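PDB 4MKX: inositol dehydrogenase from Lactobacillus casei, which probably acts as an NAD-dependent oxidoreductase of the Gfo/Idh/MocA family that dehydrogenates scyllo-inositol. Local coordinates for residues A[159-170]-A[259-270]; A[190-200]-A[247-255]. All coordinates share one frame; numbering follows the deposited sequence.

Contact 1: residues A[159-170]-A[259-270]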
# COMPACT_ATOMS: atom_id res chain seq x y z
N ILE A 159 -20.13 5.43 7.04
CA ILE A 159 -19.55 4.57 8.06
C ILE A 159 -20.42 4.50 9.30
O ILE A 159 -20.02 3.95 10.32
CB ILE A 159 -18.11 4.95 8.46
CG1 ILE A 159 -18.09 6.30 9.17
CG2 ILE A 159 -17.17 4.92 7.25
CD1 ILE A 159 -16.84 6.50 9.99
N GLY A 160 -21.63 5.05 9.20
CA GLY A 160 -22.58 4.97 10.30
C GLY A 160 -22.22 5.98 11.37
O GLY A 160 -21.57 6.98 11.08
N ASP A 161 -22.64 5.72 12.60
CA ASP A 161 -22.28 6.61 13.69
C ASP A 161 -20.84 6.32 14.10
O ASP A 161 -20.36 5.19 14.01
CB ASP A 161 -23.23 6.43 14.88
CG ASP A 161 -22.95 7.40 16.01
OD1 ASP A 161 -22.48 8.54 15.76
OD2 ASP A 161 -23.21 7.04 17.17
N ILE A 162 -20.14 7.35 14.57
CA ILE A 162 -18.74 7.23 14.94
C ILE A 162 -18.60 6.67 16.34
O ILE A 162 -19.21 7.16 17.28
CB ILE A 162 -18.06 8.60 14.83
CG1 ILE A 162 -18.05 9.04 13.37
CG2 ILE A 162 -16.65 8.52 15.43
CD1 ILE A 162 -17.55 10.46 13.15
N THR A 163 -17.79 5.63 16.50
CA THR A 163 -17.60 5.05 17.82
C THR A 163 -16.23 5.42 18.41
O THR A 163 -16.08 5.54 19.61
CB THR A 163 -17.68 3.53 17.77
OG1 THR A 163 -16.54 3.04 17.07
CG2 THR A 163 -18.93 3.08 17.04
N LEU A 164 -15.23 5.60 17.55
CA LEU A 164 -13.89 5.91 18.05
C LEU A 164 -13.13 6.74 17.03
O LEU A 164 -13.19 6.48 15.84
CB LEU A 164 -13.12 4.61 18.34
CG LEU A 164 -11.73 4.74 18.98
CD1 LEU A 164 -11.48 3.52 19.84
CD2 LEU A 164 -10.63 4.84 17.93
N ILE A 165 -12.41 7.74 17.52
CA ILE A 165 -11.50 8.47 16.65
C ILE A 165 -10.10 8.41 17.26
O ILE A 165 -9.93 8.64 18.45
CB ILE A 165 -11.93 9.93 16.47
CG1 ILE A 165 -13.23 9.97 15.69
CG2 ILE A 165 -10.87 10.68 15.67
CD1 ILE A 165 -13.71 11.39 15.40
N ARG A 166 -9.11 8.05 16.44
CA ARG A 166 -7.72 8.05 16.88
C ARG A 166 -7.01 9.08 16.02
O ARG A 166 -7.12 9.05 14.80
CB ARG A 166 -7.08 6.68 16.66
CG ARG A 166 -5.58 6.68 16.95
CD ARG A 166 -4.91 5.29 16.77
NE ARG A 166 -5.06 4.75 15.41
CZ ARG A 166 -4.25 5.03 14.40
NH1 ARG A 166 -3.23 5.87 14.59
NH2 ARG A 166 -4.45 4.51 13.20
N SER A 167 -6.32 10.01 16.65
CA SER A 167 -5.57 11.00 15.87
C SER A 167 -4.16 11.16 16.41
O SER A 167 -3.94 11.25 17.62
CB SER A 167 -6.33 12.33 15.83
OG SER A 167 -5.98 13.07 14.67
N TYR A 168 -3.19 11.16 15.49
CA TYR A 168 -1.79 11.29 15.85
C TYR A 168 -1.26 12.55 15.20
O TYR A 168 -1.50 12.79 14.02
CB TYR A 168 -0.98 10.15 15.22
CG TYR A 168 -1.02 8.81 15.91
CD1 TYR A 168 -1.98 8.48 16.87
CD2 TYR A 168 -0.08 7.85 15.59
CE1 TYR A 168 -1.98 7.23 17.48
CE2 TYR A 168 -0.08 6.61 16.19
CZ TYR A 168 -1.01 6.30 17.13
OH TYR A 168 -0.98 5.05 17.71
N SER A 169 -0.52 13.35 15.97
CA SER A 169 0.25 14.46 15.42
C SER A 169 1.66 14.36 15.96
O SER A 169 1.90 14.62 17.14
CB SER A 169 -0.36 15.81 15.82
OG SER A 169 -1.63 15.98 15.23
N ILE A 170 2.61 13.96 15.12
CA ILE A 170 3.99 13.76 15.58
C ILE A 170 4.97 14.53 14.69
O ILE A 170 5.10 14.25 13.50
CB ILE A 170 4.38 12.28 15.61
CG1 ILE A 170 3.27 11.42 16.25
CG2 ILE A 170 5.68 12.08 16.39
CD1 ILE A 170 3.59 9.91 16.23
N TYR A 259 6.86 13.84 9.08
CA TYR A 259 5.75 14.49 9.76
C TYR A 259 4.55 13.55 9.74
O TYR A 259 3.97 13.30 8.68
CB TYR A 259 5.41 15.78 9.01
CG TYR A 259 4.32 16.65 9.61
CD1 TYR A 259 4.36 17.05 10.94
CD2 TYR A 259 3.26 17.09 8.82
CE1 TYR A 259 3.37 17.86 11.47
CE2 TYR A 259 2.27 17.90 9.34
CZ TYR A 259 2.33 18.28 10.66
OH TYR A 259 1.34 19.09 11.20
N HIS A 260 4.19 13.01 10.90
CA HIS A 260 3.13 12.01 10.93
C HIS A 260 1.86 12.60 11.51
O HIS A 260 1.75 12.79 12.72
CB HIS A 260 3.54 10.78 11.74
CG HIS A 260 2.58 9.64 11.61
ND1 HIS A 260 2.83 8.53 10.82
CD2 HIS A 260 1.34 9.44 12.14
CE1 HIS A 260 1.81 7.69 10.90
NE2 HIS A 260 0.90 8.21 11.70
N VAL A 261 0.91 12.89 10.63
CA VAL A 261 -0.42 13.34 11.05
C VAL A 261 -1.42 12.39 10.42
O VAL A 261 -1.50 12.26 9.20
CB VAL A 261 -0.69 14.78 10.61
CG1 VAL A 261 -2.14 15.15 10.85
CG2 VAL A 261 0.19 15.73 11.40
N GLU A 262 -2.14 11.68 11.27
CA GLU A 262 -2.98 10.58 10.82
C GLU A 262 -4.25 10.64 11.66
O GLU A 262 -4.19 10.91 12.86
CB GLU A 262 -2.28 9.24 11.07
CG GLU A 262 -3.13 8.00 10.72
CD GLU A 262 -2.57 6.72 11.27
OE1 GLU A 262 -1.57 6.77 12.03
OE2 GLU A 262 -3.14 5.64 10.96
N THR A 263 -5.40 10.44 11.02
CA THR A 263 -6.66 10.38 11.76
C THR A 263 -7.45 9.17 11.31
O THR A 263 -7.69 8.98 10.12
CB THR A 263 -7.48 11.65 11.52
OG1 THR A 263 -6.72 12.77 11.97
CG2 THR A 263 -8.77 11.61 12.32
N GLU A 264 -7.85 8.37 12.28
CA GLU A 264 -8.61 7.15 12.04
C GLU A 264 -10.00 7.33 12.62
O GLU A 264 -10.14 7.80 13.75
CB GLU A 264 -7.91 6.00 12.76
CG GLU A 264 -8.70 4.75 12.91
CD GLU A 264 -7.96 3.77 13.77
OE1 GLU A 264 -7.03 3.12 13.25
OE2 GLU A 264 -8.27 3.66 14.98
N ILE A 265 -11.02 6.97 11.85
CA ILE A 265 -12.39 7.05 12.33
C ILE A 265 -13.01 5.65 12.22
O ILE A 265 -13.07 5.08 11.13
CB ILE A 265 -13.20 8.06 11.49
CG1 ILE A 265 -12.50 9.42 11.45
CG2 ILE A 265 -14.60 8.23 12.08
CD1 ILE A 265 -13.14 10.39 10.50
N ILE A 266 -13.45 5.11 13.35
CA ILE A 266 -14.14 3.82 13.36
C ILE A 266 -15.63 4.08 13.56
O ILE A 266 -16.02 4.78 14.49
CB ILE A 266 -13.64 2.95 14.51
CG1 ILE A 266 -12.13 2.74 14.37
CG2 ILE A 266 -14.35 1.60 14.46
CD1 ILE A 266 -11.54 1.82 15.43
N GLY A 267 -16.44 3.55 12.65
CA GLY A 267 -17.88 3.75 12.73
C GLY A 267 -18.58 2.41 12.88
O GLY A 267 -17.94 1.35 12.93
N THR A 268 -19.90 2.44 12.95
CA THR A 268 -20.66 1.21 13.13
C THR A 268 -20.71 0.41 11.83
O THR A 268 -20.97 -0.79 11.87
CB THR A 268 -22.09 1.51 13.63
OG1 THR A 268 -22.73 2.42 12.74
CG2 THR A 268 -22.04 2.10 15.03
N LYS A 269 -20.45 1.05 10.69
CA LYS A 269 -20.59 0.39 9.40
C LYS A 269 -19.29 0.33 8.62
O LYS A 269 -19.25 -0.18 7.49
CB LYS A 269 -21.63 1.11 8.54
CG LYS A 269 -22.95 1.37 9.24
CD LYS A 269 -24.03 1.66 8.23
CE LYS A 269 -23.56 2.67 7.20
NZ LYS A 269 -24.43 2.71 5.99
N GLY A 270 -18.22 0.86 9.21
CA GLY A 270 -16.97 0.94 8.48
C GLY A 270 -15.90 1.71 9.23
O GLY A 270 -16.08 2.12 10.37

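Contact 2: residues A[190-200]-A[247-255]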
# COMPACT_ATOMS: atom_id res chain seq x y z
N GLY A 190 3.43 23.53 26.51
CA GLY A 190 3.03 22.14 26.70
C GLY A 190 2.90 21.39 25.39
O GLY A 190 2.80 22.00 24.32
N LEU A 191 2.90 20.07 25.47
CA LEU A 191 2.78 19.23 24.28
C LEU A 191 1.39 19.23 23.68
O LEU A 191 1.22 19.33 22.46
CB LEU A 191 3.20 17.79 24.62
CG LEU A 191 3.15 16.76 23.49
CD1 LEU A 191 4.22 17.06 22.46
CD2 LEU A 191 3.32 15.35 24.05
N PHE A 192 0.37 19.12 24.53
CA PHE A 192 -0.98 18.98 24.02
C PHE A 192 -1.50 20.31 23.49
O PHE A 192 -2.25 20.35 22.51
CB PHE A 192 -1.89 18.37 25.09
CG PHE A 192 -1.42 17.02 25.57
CD1 PHE A 192 -1.61 15.89 24.78
CD2 PHE A 192 -0.78 16.88 26.79
CE1 PHE A 192 -1.18 14.64 25.20
CE2 PHE A 192 -0.34 15.63 27.22
CZ PHE A 192 -0.54 14.51 26.42
N LEU A 193 -1.09 21.40 24.12
CA LEU A 193 -1.42 22.73 23.64
C LEU A 193 -0.80 22.97 22.28
O LEU A 193 -1.44 23.49 21.36
CB LEU A 193 -0.90 23.78 24.62
CG LEU A 193 -1.52 25.17 24.51
CD1 LEU A 193 -2.77 25.22 25.37
CD2 LEU A 193 -0.50 26.24 24.92
N ASP A 194 0.47 22.59 22.14
CA ASP A 194 1.21 22.83 20.91
C ASP A 194 0.78 21.92 19.77
O ASP A 194 0.58 22.36 18.63
CB ASP A 194 2.71 22.67 21.15
CG ASP A 194 3.30 23.80 21.97
OD1 ASP A 194 2.70 24.90 22.01
OD2 ASP A 194 4.38 23.59 22.58
N MET A 195 0.62 20.63 20.07
CA MET A 195 0.50 19.61 19.04
C MET A 195 -0.91 19.06 18.81
O MET A 195 -1.21 18.57 17.73
CB MET A 195 1.44 18.43 19.35
CG MET A 195 2.91 18.76 19.22
SD MET A 195 3.33 19.28 17.54
CE MET A 195 3.17 17.72 16.66
N SER A 196 -1.76 19.11 19.83
CA SER A 196 -3.02 18.38 19.76
C SER A 196 -4.26 19.22 19.52
O SER A 196 -5.35 18.67 19.39
CB SER A 196 -3.23 17.56 21.04
OG SER A 196 -2.12 16.71 21.26
N ILE A 197 -4.11 20.54 19.48
CA ILE A 197 -5.26 21.40 19.27
C ILE A 197 -5.98 21.09 17.95
O ILE A 197 -7.20 21.07 17.92
CB ILE A 197 -4.90 22.91 19.35
CG1 ILE A 197 -4.56 23.27 20.80
CG2 ILE A 197 -6.07 23.77 18.92
CD1 ILE A 197 -4.68 24.75 21.11
N HIS A 198 -5.23 20.83 16.88
CA HIS A 198 -5.86 20.49 15.62
C HIS A 198 -6.59 19.16 15.71
O HIS A 198 -7.63 18.97 15.06
CB HIS A 198 -4.85 20.42 14.48
CG HIS A 198 -4.25 21.74 14.11
ND1 HIS A 198 -5.00 22.78 13.61
CD2 HIS A 198 -2.97 22.17 14.14
CE1 HIS A 198 -4.21 23.81 13.36
NE2 HIS A 198 -2.97 23.46 13.66
N ASP A 199 -6.06 18.23 16.49
CA ASP A 199 -6.71 16.94 16.67
C ASP A 199 -8.00 17.07 17.47
O ASP A 199 -9.01 16.45 17.13
CB ASP A 199 -5.75 15.97 17.37
CG ASP A 199 -4.56 15.62 16.51
OD1 ASP A 199 -4.75 15.17 15.36
OD2 ASP A 199 -3.42 15.80 16.99
N ILE A 200 -7.98 17.90 18.51
CA ILE A 200 -9.19 18.19 19.26
C ILE A 200 -10.25 18.78 18.34
O ILE A 200 -11.40 18.33 18.33
CB ILE A 200 -8.89 19.12 20.45
CG1 ILE A 200 -8.10 18.35 21.52
CG2 ILE A 200 -10.18 19.65 21.06
CD1 ILE A 200 -7.34 19.24 22.46
N ALA A 247 -12.12 8.58 22.12
CA ALA A 247 -11.08 9.17 21.29
C ALA A 247 -9.71 8.88 21.88
O ALA A 247 -9.55 8.81 23.09
CB ALA A 247 -11.28 10.67 21.11
N ILE A 248 -8.74 8.70 21.00
CA ILE A 248 -7.38 8.42 21.39
C ILE A 248 -6.49 9.44 20.72
O ILE A 248 -6.63 9.69 19.52
CB ILE A 248 -6.96 7.02 20.90
CG1 ILE A 248 -7.79 5.95 21.59
CG2 ILE A 248 -5.48 6.78 21.16
CD1 ILE A 248 -7.57 4.58 21.06
N LEU A 249 -5.60 10.07 21.48
CA LEU A 249 -4.65 11.01 20.89
C LEU A 249 -3.23 10.56 21.14
O LEU A 249 -2.93 10.03 22.20
CB LEU A 249 -4.80 12.40 21.51
CG LEU A 249 -6.11 13.14 21.29
CD1 LEU A 249 -6.00 14.53 21.89
CD2 LEU A 249 -6.42 13.21 19.81
N VAL A 250 -2.35 10.77 20.17
CA VAL A 250 -0.92 10.67 20.43
C VAL A 250 -0.28 11.92 19.87
O VAL A 250 -0.62 12.36 18.77
CB VAL A 250 -0.28 9.42 19.81
CG1 VAL A 250 1.24 9.50 19.92
CG2 VAL A 250 -0.77 8.16 20.50
N ALA A 251 0.60 12.54 20.65
CA ALA A 251 1.31 13.74 20.21
C ALA A 251 2.78 13.49 20.47
O ALA A 251 3.15 12.84 21.44
CB ALA A 251 0.84 14.96 20.98
N GLY A 252 3.63 14.00 19.60
CA GLY A 252 5.03 13.76 19.79
C GLY A 252 5.86 14.73 19.01
O GLY A 252 5.36 15.45 18.15
N ARG A 253 7.15 14.72 19.31
CA ARG A 253 8.08 15.61 18.64
C ARG A 253 9.24 14.84 18.04
O ARG A 253 10.21 15.44 17.57
CB ARG A 253 8.60 16.64 19.64
CG ARG A 253 7.50 17.33 20.41
CD ARG A 253 8.08 18.39 21.33
NE ARG A 253 7.05 19.20 21.98
CZ ARG A 253 6.42 20.22 21.39
NH1 ARG A 253 6.70 20.55 20.14
NH2 ARG A 253 5.50 20.89 22.07
N ASN A 254 9.14 13.51 18.03
CA ASN A 254 10.28 12.69 17.64
C ASN A 254 9.98 11.56 16.64
O ASN A 254 10.35 10.41 16.87
CB ASN A 254 10.94 12.11 18.90
CG ASN A 254 12.35 11.61 18.65
OD1 ASN A 254 13.08 12.17 17.85
ND2 ASN A 254 12.73 10.54 19.35
N ALA A 255 9.30 11.88 15.54
CA ALA A 255 9.04 10.87 14.51
C ALA A 255 10.24 10.74 13.58
O ALA A 255 10.67 11.72 12.97
CB ALA A 255 7.78 11.23 13.70
O HOH W 1 -2.35 14.76 19.29

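Contact 1: residues A[159-170]-A[259-270]
Strands 162-170 and 260-267 run antiparallel, with Arg166 and Glu264, Tyr168 and Glu262, and Ile170 and His260 as hydrogen-bonded pairs. A classic beta bulge interrupts the register where Thr163 N and Leu164 N both donate to Ile266 O, at 2.8 and 3.3 Å. Beyond it glycine suits position Gly267, since a CB would run into Ile159 O. On the face of Arg166, a bend at chi3 (59°) brings the guanidinium across to two carboxylates. NH1 and NH2 take Glu262 end-on, NH2 lying 2.8 Å from OE2, while NH2 also reaches Glu264 OE1 at 2.9 Å; each oxygen is met from above its carboxylate plane. His260 NE2 bonds Glu262 OE1 at 2.9 Å from the opposite face to Arg166 NH1, so a glutamate suits this buried place: its charge answers Arg166, and OE1 serves two donors. NH1 also lies over the Tyr168 ring. On the other face Ile265 CG2 packs 3.5 Å from Ile159 CD1, and Ser167 OG meets Thr263 OG1. Those hydroxyls bond further to Asp199 and Tyr147. Glu264 also bridges Arg273 of its own chain and bonds Tyr168 of the second subunit, while helix 197-207 covers Ile165 and Ile265, and strands 246-252 and 271-274 flank the pair.

Contact 2: residues A[190-200]-A[247-255]
Arg253 reaches back from the corner after strand 247-252 and lies along Leu191 to end at Asp194. Its CB begins an arm in which CG stands anti to the carbonyl carbon (chi1 -51°), and the chain is extended from there to NE, long enough to reach the helix. CG passes Leu191 CD1 at 3.9 Å, and NE lies 3.6 Å from the same methyl, the leucine and the arginine running alongside in opposite senses. At the tip, Met195 CG sits over one face of the guanidinium, toward its rim, and NH2 makes a salt bridge of 3.0 Å with Asp194 OD2, whose hydrogen bond is weak because it is bent to 128°. With an alanine here, Asp194 would probably be left without this positive mate and Leu191 CD1 without the arginine stem packed along it. The small Ala251 suits the middle: its CB meets Leu191 CG and Met195 CB, each at 3.9 Å, and lets helix 191-195, which crosses the strand at 90°, come close to it. Farther along, a water accepts from Ser196 OG and donates to Asp199 OD2 and Val250 O (3.0 Å), beside the apolar Leu249, whose CD2 packs on Asp199 CB; the Asp199 carboxylate is also held by Ser167, its strongest partner, and Arg141. Helix 328-347 lends Leu341 to Phe192, Ile200 and Leu249, and strands 162-172 and 234-241 flank strand 246-252.

Contact 2 is nested along the chain inside the loop that contact 1 closes, and their centres are about 15 Å apart. Both belong to the mixed sheet of the C-terminal domain, where strand 162-172 is the parallel neighbour of 246-252 and the antiparallel neighbour of 260-267. Contact 1 pairs two strands within the sheet; contact 2 sets helices against one of its faces. They touch where Ser169 OG lies 2.5 Å from Asp199 OD2, a probable hydrogen bond, and where Tyr168 CE1 packs on Val250 CG2. The other face of the sheet packs on the second subunit, chiefly through contact 1, while the helices of contact 2 cover the inner face.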